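Local coordinates for beta-galactosidase (Trichoderma reesei, PDB 3OG2), which probably hydrolyses terminal non-reducing beta-D-galactose residues in beta-D-galactosides, as a glycoside hydrolase of family 35, at residues Val410-Tyr415 with Asp419-Thr424; Gly447-Ile452 with Ala489-Glu494. All coordinates share one frame; numbering follows the deposited sequence. Where two conformers were deposited one is given.

Contact 1 (Val410-Tyr415 with Asp419-Thr424); sequences VRHANY and DTASYT. With NAG (2-acetamido-2-deoxy-beta-D-glucopyranose), chain D.
His412 and Val410, alternate residues of one strand, meet Ala421 and Tyr423 of another in a face-to-face packing of two beta sheets, and the case illustrates how a short connection can carry a chain from one sheet to the next. Strand 406-412 belongs to an antiparallel sheet of eight strands, whereas strand 421-427 is the middle member of a three-stranded one; both lie in beta-galactosidase domain 2. The segments run 138° apart, and the register of His412 on Ala421, 7.7 Å between their CA atoms, opens to 10.5 Å between the CA atoms of Val410 and Tyr423, so side chains rather than backbone bonds fill the interval.

Apolar contact comes first. Tyr423 CG sits between its backbone N and carbonyl carbon (chi1 71°), which sends the ring out to the other sheet, where CZ lies 4.2 Å from Val410 CG1. The phenol continues past this methyl to a hydrogen bond between Tyr423 OH and His453 NE2.

Near the turn, Arg411 NH1 grips two carbonyls of its own segment, His412 O at 2.8 Å and Ala413 O, and Asn414 ND2 is covalently linked to C1 of N-acetylglucosamine (NAG), the first sugar of an N-glycan.

The polar partners lie mainly beyond the two segments. His412 NE2 hydrogen-bonds to the carbonyl oxygen of Thr446, which would restrain the rotation of the imidazole. The ring is left with its carbon CE1 turned to the other segment, 3.7 Å from the Ala421 methyl CB and 3.0 Å from Asp419 O.

Contact 2 (Gly447-Ile452 with Ala489-Glu494); sequences GRDSKI and AQELHE
Two buried carboxylates, Asp449 and Glu491, approach from opposite directions until OD2 of the first is 3.9 Å from OE2 of the second, a proximity that would ordinarily be costly. Lys451 offsets the repulsion in part, its ammonium joining both in a salt-bridge network where loop residues Asp449 and Glu491 adjoin strands 450-459 and 492-497. The lysine chain bends at chi2 (-147°) and again at chi4 (-93°), bringing NZ to 2.8 Å from Glu491 OE1 and 3.0 Å from Asp449 OD2. Each of these oxygens is met on its syn side, a little out of the carboxylate plane; a weak second bond runs from NZ to Glu491 OE2. A water lies 2.7 Å from both Asp449 OD2 and Glu491 OE2, close enough to hydrogen-bond with either.

Glu491 OE1 has a further donor. His493 NE2 reaches its anti lone pair almost in line, at 2.8 Å and an angle of 173°, with the oxygen lying in the imidazole plane. The ring's other nitrogen, ND1, is hydrogen-bonded to Thr468 OG1, so the imidazole is held at both ends, while Lys451 CD packs at its edge.

The principal partner of Asp449 is Arg552, which forms a salt bridge to OD2. With Lys451 and Arg552 both bonded to Asp449 OD2 and at least two donors on Glu491 OE1, both acids are probably kept ionised despite burial.

The two contacts lie in series along the chain, 410-424 closing before 447 opens, yet in space their centres are only 10 Å apart. They meet through the eight-stranded antiparallel sheet of domain 2, in which strands 406-412 and 450-459 are neighbours: Val410 N and Lys451 O, 2.8 Å apart, form a probable backbone hydrogen bond. From this common pair, contact 1 reaches out to the three-stranded sheet through strand 421-427, while contact 2 reaches to strand 492-497, two places along the same sheet. Both lie away from the galactose-binding site, and the three-stranded sheet and strand 492-497 are thereby both tied to the pair 406-412/450-459 within domain 2.

Contact 1 (Val410-Tyr415 with Asp419-Thr424)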
loop_
_atom_site.group_PDB
_atom_site.type_symbol
_atom_site.label_atom_id
_atom_site.label_comp_id
_atom_site.label_asym_id
_atom_site.label_seq_id
_atom_site.Cartn_x
_atom_site.Cartn_y
_atom_site.Cartn_z
ATOM N N VAL A 410 -6.167 28.099 2.413
ATOM C CA VAL A 410 -6.362 28.886 1.201
ATOM C C VAL A 410 -6.170 28.013 -0.025
ATOM O O VAL A 410 -5.198 27.248 -0.100
ATOM C CB VAL A 410 -5.337 30.050 1.175
ATOM C CG1 VAL A 410 -5.579 30.931 -0.045
ATOM C CG2 VAL A 410 -5.339 30.854 2.483
ATOM N N ARG A 411 -7.102 28.085 -0.990
ATOM C CA ARG A 411 -6.958 27.354 -2.242
ATOM C C ARG A 411 -7.452 28.258 -3.363
ATOM O O ARG A 411 -8.140 29.268 -3.137
ATOM C CB ARG A 411 -7.746 26.030 -2.220
ATOM C CG ARG A 411 -9.244 26.225 -2.049
ATOM C CD ARG A 411 -9.946 24.923 -2.380
ATOM N NE ARG A 411 -11.369 24.865 -2.119
ATOM C CZ ARG A 411 -12.263 25.312 -3.003
ATOM N NH1 ARG A 411 -11.917 25.871 -4.162
ATOM N NH2 ARG A 411 -13.560 25.175 -2.682
ATOM N N HIS A 412 -7.137 27.874 -4.597
ATOM C CA HIS A 412 -7.790 28.566 -5.717
ATOM C C HIS A 412 -9.291 28.283 -5.700
ATOM O O HIS A 412 -9.749 27.177 -5.400
ATOM C CB HIS A 412 -7.209 28.065 -7.044
ATOM C CG HIS A 412 -5.779 28.473 -7.250
ATOM N ND1 HIS A 412 -5.417 29.712 -7.704
ATOM C CD2 HIS A 412 -4.614 27.796 -7.062
ATOM C CE1 HIS A 412 -4.099 29.807 -7.801
ATOM N NE2 HIS A 412 -3.595 28.639 -7.411
ATOM N N ALA A 413 -10.088 29.276 -6.084
ATOM C CA ALA A 413 -11.530 29.090 -6.113
ATOM C C ALA A 413 -11.963 27.967 -7.045
ATOM O O ALA A 413 -12.861 27.194 -6.724
ATOM C CB ALA A 413 -12.222 30.384 -6.583
ATOM N N ASN A 414 -11.352 27.864 -8.234
ATOM C CA ASN A 414 -11.375 26.669 -9.048
ATOM C C ASN A 414 -10.232 25.797 -8.535
ATOM O O ASN A 414 -9.079 26.087 -8.782
ATOM C CB ASN A 414 -11.190 27.039 -10.529
ATOM C CG ASN A 414 -11.074 25.771 -11.361
ATOM O OD1 ASN A 414 -11.111 24.636 -10.889
ATOM N ND2 ASN A 414 -10.852 25.966 -12.662
ATOM N N TYR A 415 -10.564 24.736 -7.812
ATOM C CA TYR A 415 -9.574 23.965 -7.081
ATOM C C TYR A 415 -8.563 23.348 -8.050
ATOM O O TYR A 415 -7.485 22.957 -7.576
ATOM C CB TYR A 415 -10.214 22.878 -6.187
ATOM C CG TYR A 415 -10.468 21.582 -6.939
ATOM C CD1 TYR A 415 -11.583 21.416 -7.762
ATOM C CD2 TYR A 415 -9.583 20.533 -6.809
ATOM C CE1 TYR A 415 -11.842 20.269 -8.456
ATOM C CE2 TYR A 415 -9.785 19.359 -7.504
ATOM C CZ TYR A 415 -10.903 19.229 -8.302
ATOM O OH TYR A 415 -11.073 18.050 -8.963
ATOM N N ASP A 419 -3.300 28.201 -12.571
ATOM C CA ASP A 419 -2.800 29.561 -12.649
ATOM C C ASP A 419 -2.218 30.040 -11.334
ATOM O O ASP A 419 -2.373 29.426 -10.281
ATOM C CB ASP A 419 -3.967 30.483 -13.015
ATOM C CG ASP A 419 -4.442 30.177 -14.424
ATOM O OD1 ASP A 419 -3.595 29.769 -15.244
ATOM O OD2 ASP A 419 -5.638 30.325 -14.687
ATOM N N THR A 420 -1.514 31.164 -11.420
ATOM C CA THR A 420 -0.991 31.832 -10.236
ATOM C C THR A 420 -1.884 32.995 -9.845
ATOM O O THR A 420 -2.280 33.814 -10.676
ATOM C CB THR A 420 0.446 32.347 -10.461
ATOM O OG1 THR A 420 1.300 31.207 -10.616
ATOM C CG2 THR A 420 0.990 33.043 -9.243
ATOM N N ALA A 421 -2.230 33.108 -8.581
ATOM C CA ALA A 421 -3.031 34.167 -8.021
ATOM C C ALA A 421 -2.216 35.019 -7.075
ATOM O O ALA A 421 -1.442 34.499 -6.299
ATOM C CB ALA A 421 -4.182 33.509 -7.259
ATOM N N SER A 422 -2.367 36.323 -7.161
ATOM C CA SER A 422 -1.837 37.289 -6.209
ATOM C C SER A 422 -2.939 37.713 -5.271
ATOM O O SER A 422 -4.059 37.975 -5.711
ATOM C CB SER A 422 -1.371 38.542 -6.957
ATOM O OG SER A 422 -0.311 38.164 -7.859
ATOM N N TYR A 423 -2.661 37.777 -3.967
ATOM C CA TYR A 423 -3.706 38.081 -3.020
ATOM C C TYR A 423 -3.114 38.673 -1.747
ATOM O O TYR A 423 -1.884 38.642 -1.536
ATOM C CB TYR A 423 -4.512 36.799 -2.723
ATOM C CG TYR A 423 -3.822 35.744 -1.909
ATOM C CD1 TYR A 423 -2.886 34.911 -2.514
ATOM C CD2 TYR A 423 -4.079 35.552 -0.548
ATOM C CE1 TYR A 423 -2.231 33.913 -1.788
ATOM C CE2 TYR A 423 -3.442 34.552 0.188
ATOM C CZ TYR A 423 -2.516 33.739 -0.453
ATOM O OH TYR A 423 -1.867 32.782 0.301
ATOM N N THR A 424 -4.016 39.178 -0.914
ATOM C CA THR A 424 -3.716 39.537 0.439
ATOM C C THR A 424 -4.798 38.913 1.312
ATOM O O THR A 424 -5.833 38.487 0.776
ATOM C CB THR A 424 -3.667 41.070 0.658
ATOM O OG1 THR A 424 -4.983 41.522 0.420
ATOM C CG2 THR A 424 -2.681 41.753 -0.309
HETATM C C1 NAG D . -10.360 24.887 -13.500
HETATM C C2 NAG D . -11.174 25.113 -14.765
HETATM C C3 NAG D . -10.701 24.174 -15.862
HETATM C C4 NAG D . -9.188 23.981 -16.021
HETATM C C5 NAG D . -8.471 23.858 -14.660
HETATM C C6 NAG D . -6.955 23.979 -14.733
HETATM C C7 NAG D . -13.509 25.790 -14.236
HETATM C C8 NAG D . -14.809 25.239 -13.705
HETATM N N2 NAG D . -12.593 24.883 -14.564
HETATM O O3 NAG D . -11.400 24.411 -17.062
HETATM O O4 NAG D . -9.008 22.776 -16.724
HETATM O O5 NAG D . -8.994 24.889 -13.849
HETATM O O6 NAG D . -6.603 25.325 -15.093
HETATM O O7 NAG D . -13.536 26.949 -14.679
#

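Contact 2 (Gly447-Ile452 with Ala489-Glu494)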
loop_
_atom_site.group_PDB
_atom_site.type_symbol
_atom_site.label_atom_id
_atom_site.label_comp_id
_atom_site.label_asym_id
_atom_site.label_seq_id
_atom_site.Cartn_x
_atom_site.Cartn_y
_atom_site.Cartn_z
ATOM N N GLY A 447 0.089 27.428 -9.155
ATOM C CA GLY A 447 -0.863 26.444 -9.614
ATOM C C GLY A 447 -0.947 25.203 -8.724
ATOM O O GLY A 447 0.079 24.699 -8.258
ATOM N N ARG A 448 -2.174 24.747 -8.517
ATOM C CA ARG A 448 -2.418 23.512 -7.706
ATOM C C ARG A 448 -1.622 23.512 -6.425
ATOM O O ARG A 448 -0.997 22.523 -6.025
ATOM C CB ARG A 448 -2.164 22.272 -8.566
ATOM C CG ARG A 448 -3.284 22.208 -9.599
ATOM C CD ARG A 448 -3.197 20.985 -10.482
ATOM N NE ARG A 448 -4.336 20.998 -11.398
ATOM C CZ ARG A 448 -4.592 20.068 -12.304
ATOM N NH1 ARG A 448 -3.801 19.010 -12.425
ATOM N NH2 ARG A 448 -5.658 20.224 -13.084
ATOM N N ASP A 449 -1.698 24.644 -5.736
ATOM C CA ASP A 449 -1.136 24.772 -4.381
ATOM C C ASP A 449 -2.244 25.172 -3.430
ATOM O O ASP A 449 -3.264 25.748 -3.828
ATOM C CB ASP A 449 0.028 25.768 -4.370
ATOM C CG ASP A 449 0.884 25.587 -3.144
ATOM O OD1 ASP A 449 0.743 24.617 -2.332
ATOM O OD2 ASP A 449 1.757 26.464 -2.869
ATOM N N SER A 450 -2.032 24.855 -2.174
ATOM C CA SER A 450 -2.919 25.301 -1.077
ATOM C C SER A 450 -2.032 25.572 0.128
ATOM O O SER A 450 -1.032 24.900 0.329
ATOM C CB SER A 450 -3.927 24.198 -0.787
ATOM O OG SER A 450 -4.756 24.535 0.306
ATOM N N LYS A 451 -2.394 26.580 0.919
ATOM C CA LYS A 451 -1.568 26.960 2.054
ATOM C C LYS A 451 -2.404 27.020 3.297
ATOM O O LYS A 451 -3.589 27.291 3.189
ATOM C CB LYS A 451 -0.938 28.345 1.843
ATOM C CG LYS A 451 0.043 28.237 0.658
ATOM C CD LYS A 451 1.249 29.124 0.776
ATOM C CE LYS A 451 1.920 29.185 -0.594
ATOM N NZ LYS A 451 2.978 28.131 -0.661
ATOM N N ILE A 452 -1.770 26.826 4.433
ATOM C CA ILE A 452 -2.373 27.104 5.720
ATOM C C ILE A 452 -1.651 28.307 6.322
ATOM O O ILE A 452 -0.459 28.295 6.593
ATOM C CB ILE A 452 -2.332 25.895 6.667
ATOM C CG1 ILE A 452 -2.541 24.608 5.862
ATOM C CG2 ILE A 452 -3.319 26.087 7.817
ATOM C CD1 ILE A 452 -3.639 23.670 6.324
ATOM N N ALA A 489 9.205 28.738 -3.871
ATOM C CA ALA A 489 10.160 29.731 -4.403
ATOM C C ALA A 489 9.476 30.948 -5.020
ATOM O O ALA A 489 8.455 30.842 -5.704
ATOM C CB ALA A 489 11.041 29.065 -5.444
ATOM N N GLN A 490 10.086 32.114 -4.745
ATOM C CA GLN A 490 9.646 33.423 -5.246
ATOM C C GLN A 490 8.373 33.914 -4.539
ATOM O O GLN A 490 7.850 34.995 -4.918
ATOM C CB GLN A 490 9.446 33.465 -6.771
ATOM C CG GLN A 490 10.813 33.278 -7.440
ATOM C CD GLN A 490 11.880 33.874 -6.529
ATOM O OE1 GLN A 490 11.762 35.032 -6.108
ATOM N NE2 GLN A 490 12.903 33.081 -6.216
ATOM N N GLU A 491 7.841 33.204 -3.552
ATOM C CA GLU A 491 6.674 33.724 -2.793
ATOM C C GLU A 491 7.121 34.703 -1.730
ATOM O O GLU A 491 8.089 34.433 -0.974
ATOM C CB GLU A 491 5.949 32.576 -2.131
ATOM C CG GLU A 491 5.155 31.630 -3.027
ATOM C CD GLU A 491 4.731 30.362 -2.280
ATOM O OE1 GLU A 491 4.793 30.277 -1.032
ATOM O OE2 GLU A 491 4.337 29.398 -3.009
ATOM N N LEU A 492 6.444 35.850 -1.639
ATOM C CA LEU A 492 6.655 36.764 -0.538
ATOM C C LEU A 492 5.834 36.291 0.648
ATOM O O LEU A 492 4.653 35.986 0.469
ATOM C CB LEU A 492 6.206 38.176 -0.868
ATOM C CG LEU A 492 6.335 39.258 0.218
ATOM C CD1 LEU A 492 7.790 39.585 0.539
ATOM C CD2 LEU A 492 5.636 40.557 -0.223
ATOM N N HIS A 493 6.458 36.252 1.814
ATOM C CA HIS A 493 5.750 35.875 3.039
ATOM C C HIS A 493 6.033 36.859 4.155
ATOM O O HIS A 493 7.030 37.598 4.127
ATOM C CB HIS A 493 6.218 34.476 3.503
ATOM C CG HIS A 493 5.571 33.454 2.606
ATOM N ND1 HIS A 493 4.216 33.224 2.754
ATOM C CD2 HIS A 493 5.997 32.687 1.580
ATOM C CE1 HIS A 493 3.857 32.312 1.853
ATOM N NE2 HIS A 493 4.929 32.003 1.154
ATOM N N GLU A 494 5.106 36.901 5.124
ATOM C CA GLU A 494 5.304 37.774 6.281
ATOM C C GLU A 494 4.844 37.046 7.537
ATOM O O GLU A 494 3.840 36.299 7.479
ATOM C CB GLU A 494 4.536 39.083 6.036
ATOM C CG GLU A 494 4.902 40.110 7.101
ATOM C CD GLU A 494 4.089 41.381 6.858
ATOM O OE1 GLU A 494 4.482 42.195 5.977
ATOM O OE2 GLU A 494 3.019 41.477 7.529
HETATM O O HOH W 1 1.825 28.979 -3.889
#